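Local coordinates for uncharacterized protein (Bacteroides ovatus, PDB 4FXT) that is of unknown function and pairs two all-beta domains, the first assigned to the transthyretin clan and the second to the E-set clan, at residues 28-33 against 64-69; 132-137 against 163-168; 177-182 against 197-202. All blocks are in the same frame, centred on the assembly; numbering follows the deposited sequence.

Contact 1: residues 28-33 against 64-69; sequences SEFALF and LVRMGN
Leu64 packs against both Phe30 and Leu32 on one face of an antiparallel strand pair, and this is the densely filled part of the contact. A chi1 of -177° sets Leu64 CG anti to its backbone N, close to Phe30 CB. Of its two methyls, CD1 lies 3.9 Å from Phe30 CB and CD2 comes obliquely to Phe30 CG and CD1. Leu32 also reaches Leu64, its CD1 3.6 Å from Leu64 CB. Farther along the ring, Phe30 CE1 meets the aliphatic CG of Arg66; the two side chains run alongside each other, ring and guanidinium planes nearly perpendicular at 87°. The guanidinium itself is held beyond the pair, by a salt bridge to Asp78 and a hydrogen bond to Pro93 O, while Ile92 of strand 88-93 touches both Phe30 and Leu64.

The backbones are joined at Ala31 and Val65 by two hydrogen bonds, Ala31 N to Val65 O at 3.1 Å and Val65 N to Ala31 O at 3.0 Å. The face bearing Ala31, Val65 and Met67 is more open. There Val65 CG2 sits at the edge of the Phe33 ring, 3.6 Å from CE1, and the selenomethionine Met67 bends back so that its SE lies near the backbone of Glu29 and Phe30. Toward Ser28 and Gly68 the strands splay apart.

The chemistry is thus two-sided: aliphatic and aromatic groups face strand 88-93 of the other sheet, consistent with the interior of a transthyretin-like beta sandwich, whereas the other face, where Glu29, Val65 and Met67 are partly exposed, combines apolar groups with a carboxylate.

Contact 2: residues 132-137 against 163-168; sequences IYLGTG and AEIEIP. With EDO (1,2-ethanediol), chain O.
The interior between the two facing sheets of the C-terminal, E-set-clan domain is filled here by Ile132 and Leu134 of strand 127-135 meeting Ala163 and Ile165 of strand 160-166. The strand segments run 8.3 Å apart at their closest and at 35° to each other, a spacing bridged by side chains rather than by backbone pairing. The side chains of Ile132 and Ile165 run antiparallel past each other, their CG2 methyls 3.6 Å apart. At the far end of Ile132, CD1 rests 3.7 Å from Ala163 CB. Leu134 meets Ile165 tip to tip: its CD1 lies 3.8 Å from Ile165 CG2 and also reaches Pro168 CD at 4.0 Å, so the same methyl touches both the strand and the segment that follows it. In Ile165, chi1 (-175°) sets CG1 anti to the backbone N and chi2 (168°) extends CD1 to 3.4 Å from Ile132 O.

Past the strand end, a 1,2-ethanediol, probably from the crystallisation liquor, accepts hydrogen bonds from two consecutive amides, Thr136 N to O2 at 2.8 Å and Gly137 N to O1 at 3.0 Å; Leu139 O and Glu146 OE1 bind it as well.

Around the apolar cluster, Leu149 of strand 147-150 touches Ile132 and Ile165, Ile112 of strand 111-120 lies against Leu134, Ile165 and Ile167, and Leu177 and Ala179 of strand 176-185 border Leu134.

Contact 3: residues 177-182 against 197-202; sequences LYARVG and IKVALK
Leu177 overlaps the side chain of Val199, which runs in the same direction, its CD1 3.7 Å from Val199 CB. A chi1 of 56° sets Leu177 CG between its backbone N and carbonyl carbon, from where it meets Leu201 CD2 at 3.9 Å just past the end of the strand; the two leucine side chains cross at about a right angle. On the same face Ala179 CB touches Val199 CG2 at 3.9 Å, completing a row of small and branched apolar groups; Phe105 of strand 98-108 and Ile112 of strand 111-120 pack against this row.

Four backbone hydrogen bonds hold the hairpin strands together, two at each of the antiparallel pairs Leu177-Val199 and Ala179-Ile197. Among them, Val199 N donates to Leu177 O at 2.7 Å. Between these pairs, the non-hydrogen-bonded residues Tyr178 and Lys198 turn to the other face. Lys198 CB comes to 3.9 Å from Tyr178 CE2, and farther out its CE passes near the phenol oxygen. The end of Lys198 makes a cation-pi contact with Tyr176, at the start of the same strand 176-185 that carries Tyr178.

The two faces therefore differ in chemistry. One supplies apolar side chains to the interior of the E-set-like domain, while the other sets an aromatic ring against the aliphatic part of a lysine whose charged end lies at the exposed surface.

Overall arrangement
The three contacts divide between the two domains. Contact 1 belongs to the N-terminal one, and its centre is about 31 Å from that of contact 2 and 30 Å from that of contact 3, on the opposite side of the chain's centre. Contacts 2 and 3 have centres about 7 Å apart and share a sheet in which strands 127-135 and 176-185 are neighbours, probably bonded from Tyr133 N to Arg180 O and from Gly135 N to Tyr178 O. Contact 3 lies within this sheet, whereas contact 2 joins it to the facing one. Arg180 also links the domains through a hydrogen bond to Val23 O, and the ethanediol binds beside contact 2.

Contact 1: residues 28-33 against 64-69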
loop_
_atom_site.group_PDB
_atom_site.type_symbol
_atom_site.label_atom_id
_atom_site.label_comp_id
_atom_site.label_asym_id
_atom_site.label_seq_id
_atom_site.Cartn_x
_atom_site.Cartn_y
_atom_site.Cartn_z
ATOM N N SER A 28 -4.440 -2.415 7.042
ATOM C CA SER A 28 -3.989 -3.769 6.771
ATOM C C SER A 28 -3.125 -4.318 7.884
ATOM O O SER A 28 -2.397 -3.580 8.569
ATOM C CB SER A 28 -3.211 -3.777 5.463
ATOM O OG SER A 28 -4.062 -3.244 4.464
ATOM N N GLU A 29 -3.236 -5.646 8.058
ATOM C CA GLU A 29 -2.576 -6.427 9.097
ATOM C C GLU A 29 -2.179 -7.814 8.649
ATOM O O GLU A 29 -2.590 -8.289 7.583
ATOM C CB GLU A 29 -3.536 -6.595 10.288
ATOM C CG GLU A 29 -3.995 -5.324 10.969
ATOM C CD GLU A 29 -5.151 -5.456 11.943
ATOM O OE1 GLU A 29 -5.439 -6.575 12.436
ATOM O OE2 GLU A 29 -5.766 -4.401 12.219
ATOM N N PHE A 30 -1.407 -8.471 9.523
ATOM C CA PHE A 30 -1.054 -9.885 9.539
ATOM C C PHE A 30 -1.367 -10.395 10.949
ATOM O O PHE A 30 -1.426 -9.600 11.888
ATOM C CB PHE A 30 0.396 -10.197 9.111
ATOM C CG PHE A 30 0.846 -9.731 7.753
ATOM C CD1 PHE A 30 0.166 -10.122 6.603
ATOM C CD2 PHE A 30 2.057 -9.078 7.599
ATOM C CE1 PHE A 30 0.607 -9.709 5.333
ATOM C CE2 PHE A 30 2.522 -8.702 6.332
ATOM C CZ PHE A 30 1.784 -8.997 5.209
ATOM N N ALA A 31 -1.613 -11.686 11.103
ATOM C CA ALA A 31 -1.850 -12.260 12.419
ATOM C C ALA A 31 -0.769 -13.262 12.709
ATOM O O ALA A 31 -0.400 -14.070 11.841
ATOM C CB ALA A 31 -3.229 -12.893 12.513
ATOM N N LEU A 32 -0.234 -13.179 13.925
ATOM C CA LEU A 32 0.878 -13.993 14.360
ATOM C C LEU A 32 0.397 -14.985 15.451
ATOM O O LEU A 32 -0.264 -14.608 16.415
ATOM C CB LEU A 32 1.952 -13.017 14.852
ATOM C CG LEU A 32 3.396 -13.323 14.519
ATOM C CD1 LEU A 32 3.566 -13.856 13.112
ATOM C CD2 LEU A 32 4.250 -12.098 14.720
ATOM N N PHE A 33 0.637 -16.262 15.209
ATOM C CA PHE A 33 0.222 -17.332 16.098
ATOM C C PHE A 33 1.366 -18.171 16.573
ATOM O O PHE A 33 2.388 -18.281 15.894
ATOM C CB PHE A 33 -0.765 -18.265 15.387
ATOM C CG PHE A 33 -2.102 -17.690 15.020
ATOM C CD1 PHE A 33 -2.271 -16.989 13.834
ATOM C CD2 PHE A 33 -3.214 -17.922 15.814
ATOM C CE1 PHE A 33 -3.525 -16.474 13.476
ATOM C CE2 PHE A 33 -4.472 -17.432 15.445
ATOM C CZ PHE A 33 -4.619 -16.706 14.279
ATOM N N LEU A 64 2.566 -17.076 10.681
ATOM C CA LEU A 64 1.945 -15.836 10.200
ATOM C C LEU A 64 0.953 -16.133 9.101
ATOM O O LEU A 64 1.254 -16.908 8.186
ATOM C CB LEU A 64 3.007 -14.823 9.693
ATOM C CG LEU A 64 2.527 -13.432 9.223
ATOM C CD1 LEU A 64 3.533 -12.425 9.434
ATOM C CD2 LEU A 64 2.104 -13.446 7.771
ATOM N N VAL A 65 -0.218 -15.463 9.158
ATOM C CA VAL A 65 -1.268 -15.605 8.152
ATOM C C VAL A 65 -1.727 -14.258 7.676
ATOM O O VAL A 65 -1.734 -13.287 8.435
ATOM C CB VAL A 65 -2.495 -16.424 8.625
ATOM C CG1 VAL A 65 -2.176 -17.906 8.712
ATOM C CG2 VAL A 65 -3.082 -15.889 9.936
ATOM N N ARG A 66 -2.122 -14.213 6.406
ATOM C CA ARG A 66 -2.665 -13.017 5.764
ATOM C C ARG A 66 -4.153 -13.013 6.014
ATOM O O ARG A 66 -4.814 -14.037 5.845
ATOM C CB ARG A 66 -2.319 -12.981 4.257
ATOM C CG ARG A 66 -0.839 -13.104 3.905
ATOM C CD ARG A 66 -0.703 -13.418 2.433
ATOM N NE ARG A 66 0.626 -13.906 2.041
ATOM C CZ ARG A 66 1.034 -15.178 2.128
ATOM N NH1 ARG A 66 0.276 -16.093 2.731
ATOM N NH2 ARG A 66 2.246 -15.522 1.709
HETATM N N MSE A 67 -4.682 -11.887 6.456
HETATM C CA MSE A 67 -6.113 -11.734 6.755
HETATM C C MSE A 67 -6.498 -10.231 6.733
HETATM O O MSE A 67 -5.716 -9.371 6.263
HETATM C CB MSE A 67 -6.476 -12.393 8.118
HETATM C CG MSE A 67 -5.425 -12.170 9.214
HETATM SE SE MSE A 67 -4.995 -10.307 9.701
HETATM C CE MSE A 67 -6.727 -9.853 10.657
ATOM N N GLY A 68 -7.693 -9.958 7.251
ATOM C CA GLY A 68 -8.239 -8.621 7.359
ATOM C C GLY A 68 -8.753 -8.096 6.039
ATOM O O GLY A 68 -9.270 -8.867 5.231
ATOM N N ASN A 69 -8.617 -6.771 5.808
ATOM C CA ASN A 69 -9.153 -6.116 4.626
ATOM C C ASN A 69 -8.060 -5.715 3.649
ATOM O O ASN A 69 -8.366 -5.032 2.657
ATOM C CB ASN A 69 -9.938 -4.894 5.047
ATOM C CG ASN A 69 -11.119 -5.217 5.918
ATOM O OD1 ASN A 69 -12.019 -6.000 5.574
ATOM N ND2 ASN A 69 -11.168 -4.552 7.039
#

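Contact 2: residues 132-137 against 163-168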
loop_
_atom_site.group_PDB
_atom_site.type_symbol
_atom_site.label_atom_id
_atom_site.label_comp_id
_atom_site.label_asym_id
_atom_site.label_seq_id
_atom_site.Cartn_x
_atom_site.Cartn_y
_atom_site.Cartn_z
ATOM N N ILE A 132 -6.139 9.257 -8.058
ATOM C CA ILE A 132 -4.964 10.081 -7.784
ATOM C C ILE A 132 -5.326 10.914 -6.569
ATOM O O ILE A 132 -6.396 11.520 -6.553
ATOM C CB ILE A 132 -4.423 10.938 -8.966
ATOM C CG1 ILE A 132 -4.089 10.106 -10.219
ATOM C CG2 ILE A 132 -3.215 11.787 -8.553
ATOM C CD1 ILE A 132 -5.117 10.121 -11.124
ATOM N N TYR A 133 -4.466 10.913 -5.537
ATOM C CA TYR A 133 -4.736 11.634 -4.294
ATOM C C TYR A 133 -3.612 12.620 -3.989
ATOM O O TYR A 133 -2.444 12.325 -4.257
ATOM C CB TYR A 133 -4.902 10.624 -3.155
ATOM C CG TYR A 133 -5.955 9.577 -3.472
ATOM C CD1 TYR A 133 -7.311 9.869 -3.358
ATOM C CD2 TYR A 133 -5.598 8.303 -3.904
ATOM C CE1 TYR A 133 -8.286 8.937 -3.712
ATOM C CE2 TYR A 133 -6.560 7.353 -4.227
ATOM C CZ TYR A 133 -7.907 7.677 -4.135
ATOM O OH TYR A 133 -8.886 6.785 -4.503
ATOM N N LEU A 134 -3.984 13.810 -3.494
ATOM C CA LEU A 134 -3.068 14.857 -3.015
ATOM C C LEU A 134 -3.372 15.134 -1.568
ATOM O O LEU A 134 -4.545 15.303 -1.235
ATOM C CB LEU A 134 -3.126 16.170 -3.835
ATOM C CG LEU A 134 -2.920 16.122 -5.387
ATOM C CD1 LEU A 134 -3.119 17.476 -5.987
ATOM C CD2 LEU A 134 -1.555 15.565 -5.778
ATOM N N GLY A 135 -2.343 15.134 -0.714
ATOM C CA GLY A 135 -2.478 15.366 0.723
ATOM C C GLY A 135 -1.451 16.318 1.299
ATOM O O GLY A 135 -0.417 16.573 0.669
ATOM N N THR A 136 -1.728 16.859 2.505
ATOM C CA THR A 136 -0.797 17.800 3.142
ATOM C C THR A 136 0.362 17.007 3.797
ATOM O O THR A 136 1.511 17.465 3.790
ATOM C CB THR A 136 -1.498 18.730 4.168
ATOM O OG1 THR A 136 -2.061 17.952 5.201
ATOM C CG2 THR A 136 -2.615 19.557 3.577
ATOM N N GLY A 137 0.032 15.816 4.325
ATOM C CA GLY A 137 0.957 14.940 5.027
ATOM C C GLY A 137 1.340 13.654 4.326
ATOM O O GLY A 137 0.640 13.193 3.438
ATOM N N ALA A 163 -2.221 11.139 -16.041
ATOM C CA ALA A 163 -3.406 11.820 -15.543
ATOM C C ALA A 163 -2.991 13.098 -14.798
ATOM O O ALA A 163 -1.933 13.124 -14.159
ATOM C CB ALA A 163 -4.218 10.902 -14.653
ATOM N N GLU A 164 -3.791 14.168 -14.926
ATOM C CA GLU A 164 -3.483 15.425 -14.277
ATOM C C GLU A 164 -4.575 15.809 -13.308
ATOM O O GLU A 164 -5.734 15.946 -13.722
ATOM C CB GLU A 164 -3.286 16.531 -15.304
ATOM C CG GLU A 164 -2.098 16.330 -16.209
ATOM C CD GLU A 164 -1.907 17.427 -17.229
ATOM O OE1 GLU A 164 -2.902 17.816 -17.885
ATOM O OE2 GLU A 164 -0.743 17.847 -17.422
ATOM N N ILE A 165 -4.194 15.996 -12.015
ATOM C CA ILE A 165 -5.062 16.402 -10.910
ATOM C C ILE A 165 -4.728 17.851 -10.569
ATOM O O ILE A 165 -3.555 18.216 -10.477
ATOM C CB ILE A 165 -4.926 15.446 -9.687
ATOM C CG1 ILE A 165 -5.937 15.804 -8.563
ATOM C CG2 ILE A 165 -3.475 15.359 -9.178
ATOM C CD1 ILE A 165 -6.093 14.810 -7.492
ATOM N N GLU A 166 -5.762 18.678 -10.404
ATOM C CA GLU A 166 -5.614 20.083 -10.070
ATOM C C GLU A 166 -5.244 20.264 -8.566
ATOM O O GLU A 166 -5.845 19.644 -7.688
ATOM C CB GLU A 166 -6.902 20.827 -10.407
ATOM C CG GLU A 166 -6.764 22.331 -10.282
ATOM C CD GLU A 166 -7.914 23.129 -10.863
ATOM O OE1 GLU A 166 -8.151 23.034 -12.090
ATOM O OE2 GLU A 166 -8.472 23.963 -10.120
ATOM N N ILE A 167 -4.254 21.140 -8.294
ATOM C CA ILE A 167 -3.789 21.452 -6.950
ATOM C C ILE A 167 -4.903 22.247 -6.241
ATOM O O ILE A 167 -5.323 23.291 -6.763
ATOM C CB ILE A 167 -2.432 22.211 -6.979
ATOM C CG1 ILE A 167 -1.374 21.453 -7.772
ATOM C CG2 ILE A 167 -1.951 22.503 -5.568
ATOM C CD1 ILE A 167 -0.075 22.204 -8.054
ATOM N N PRO A 168 -5.425 21.757 -5.096
ATOM C CA PRO A 168 -6.520 22.474 -4.424
ATOM C C PRO A 168 -6.042 23.792 -3.770
ATOM O O PRO A 168 -4.843 23.983 -3.543
ATOM C CB PRO A 168 -7.010 21.467 -3.370
ATOM C CG PRO A 168 -5.836 20.614 -3.086
ATOM C CD PRO A 168 -5.077 20.511 -4.381
HETATM C C1 EDO O . -3.653 13.924 3.997
HETATM O O1 EDO O . -2.477 14.151 4.792
HETATM C C2 EDO O . -4.729 15.056 4.097
HETATM O O2 EDO O . -4.321 16.273 3.478
#

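Contact 3: residues 177-182 against 197-202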
loop_
_atom_site.group_PDB
_atom_site.type_symbol
_atom_site.label_atom_id
_atom_site.label_comp_id
_atom_site.label_asym_id
_atom_site.label_seq_id
_atom_site.Cartn_x
_atom_site.Cartn_y
_atom_site.Cartn_z
ATOM N N LEU A 177 3.701 18.966 -1.365
ATOM C CA LEU A 177 2.565 18.108 -1.039
ATOM C C LEU A 177 2.944 16.641 -1.260
ATOM O O LEU A 177 3.980 16.330 -1.843
ATOM C CB LEU A 177 1.284 18.463 -1.828
ATOM C CG LEU A 177 1.331 18.478 -3.399
ATOM C CD1 LEU A 177 1.535 17.079 -4.030
ATOM C CD2 LEU A 177 0.065 19.056 -3.958
ATOM N N TYR A 178 2.067 15.747 -0.840
ATOM C CA TYR A 178 2.270 14.325 -1.041
ATOM C C TYR A 178 1.238 13.851 -2.028
ATOM O O TYR A 178 0.075 14.271 -1.964
ATOM C CB TYR A 178 2.217 13.563 0.282
ATOM C CG TYR A 178 3.357 13.948 1.207
ATOM C CD1 TYR A 178 3.239 15.030 2.081
ATOM C CD2 TYR A 178 4.552 13.234 1.206
ATOM C CE1 TYR A 178 4.279 15.378 2.944
ATOM C CE2 TYR A 178 5.597 13.570 2.061
ATOM C CZ TYR A 178 5.463 14.655 2.917
ATOM O OH TYR A 178 6.519 15.021 3.712
ATOM N N ALA A 179 1.689 13.060 -3.012
ATOM C CA ALA A 179 0.850 12.547 -4.084
ATOM C C ALA A 179 0.892 11.060 -4.096
ATOM O O ALA A 179 1.916 10.479 -3.717
ATOM C CB ALA A 179 1.302 13.100 -5.414
ATOM N N ARG A 180 -0.210 10.426 -4.520
ATOM C CA ARG A 180 -0.296 8.967 -4.498
ATOM C C ARG A 180 -1.362 8.433 -5.462
ATOM O O ARG A 180 -2.379 9.088 -5.684
ATOM C CB ARG A 180 -0.646 8.539 -3.057
ATOM C CG ARG A 180 -0.074 7.222 -2.655
ATOM C CD ARG A 180 -0.376 6.951 -1.214
ATOM N NE ARG A 180 0.211 5.680 -0.802
ATOM C CZ ARG A 180 -0.151 5.004 0.278
ATOM N NH1 ARG A 180 -1.142 5.445 1.042
ATOM N NH2 ARG A 180 0.431 3.848 0.568
ATOM N N VAL A 181 -1.146 7.228 -5.987
ATOM C CA VAL A 181 -2.060 6.568 -6.928
ATOM C C VAL A 181 -2.597 5.311 -6.252
ATOM O O VAL A 181 -1.807 4.561 -5.678
ATOM C CB VAL A 181 -1.388 6.251 -8.304
ATOM C CG1 VAL A 181 -2.372 5.631 -9.271
ATOM C CG2 VAL A 181 -0.754 7.483 -8.927
ATOM N N GLY A 182 -3.919 5.102 -6.315
ATOM C CA GLY A 182 -4.584 3.950 -5.715
ATOM C C GLY A 182 -5.452 3.207 -6.693
ATOM O O GLY A 182 -6.127 3.837 -7.491
ATOM N N ILE A 197 4.578 10.035 -2.420
ATOM C CA ILE A 197 5.717 10.771 -2.953
ATOM C C ILE A 197 5.550 12.268 -2.755
ATOM O O ILE A 197 4.540 12.855 -3.160
ATOM C CB ILE A 197 5.868 10.430 -4.471
ATOM C CG1 ILE A 197 6.084 8.903 -4.645
ATOM C CG2 ILE A 197 6.999 11.262 -5.121
ATOM C CD1 ILE A 197 6.134 8.446 -6.028
ATOM N N LYS A 198 6.596 12.882 -2.172
ATOM C CA LYS A 198 6.656 14.328 -1.983
ATOM C C LYS A 198 6.850 15.019 -3.328
ATOM O O LYS A 198 7.675 14.578 -4.147
ATOM C CB LYS A 198 7.771 14.723 -1.020
ATOM C CG LYS A 198 7.673 16.194 -0.647
ATOM C CD LYS A 198 8.951 16.846 -0.137
ATOM C CE LYS A 198 9.475 16.412 1.187
ATOM N NZ LYS A 198 10.576 17.345 1.575
ATOM N N VAL A 199 6.069 16.082 -3.564
ATOM C CA VAL A 199 6.102 16.864 -4.800
ATOM C C VAL A 199 6.326 18.314 -4.436
ATOM O O VAL A 199 5.472 18.903 -3.766
ATOM C CB VAL A 199 4.813 16.682 -5.642
ATOM C CG1 VAL A 199 4.888 17.452 -6.955
ATOM C CG2 VAL A 199 4.513 15.221 -5.897
ATOM N N ALA A 200 7.444 18.891 -4.878
ATOM C CA ALA A 200 7.757 20.289 -4.619
ATOM C C ALA A 200 6.794 21.201 -5.347
ATOM O O ALA A 200 6.459 20.934 -6.492
ATOM C CB ALA A 200 9.184 20.593 -5.052
ATOM N N LEU A 201 6.330 22.266 -4.685
ATOM C CA LEU A 201 5.409 23.239 -5.295
ATOM C C LEU A 201 6.124 24.581 -5.450
ATOM O O LEU A 201 5.720 25.427 -6.251
ATOM C CB LEU A 201 4.123 23.380 -4.460
ATOM C CG LEU A 201 3.329 22.092 -4.204
ATOM C CD1 LEU A 201 2.161 22.364 -3.328
ATOM C CD2 LEU A 201 2.862 21.435 -5.485
ATOM N N LYS A 202 7.208 24.746 -4.693
ATOM C CA LYS A 202 8.061 25.927 -4.678
ATOM C C LYS A 202 9.520 25.518 -4.939
ATOM O O LYS A 202 9.999 24.555 -4.290
ATOM C CB LYS A 202 7.930 26.684 -3.331
ATOM C CG LYS A 202 6.545 27.292 -3.052
ATOM C CD LYS A 202 6.540 28.053 -1.714
ATOM C CE LYS A 202 5.237 28.769 -1.442
ATOM N NZ LYS A 202 5.246 29.486 -0.128
ATOM O OXT LYS A 202 10.161 26.130 -5.822
#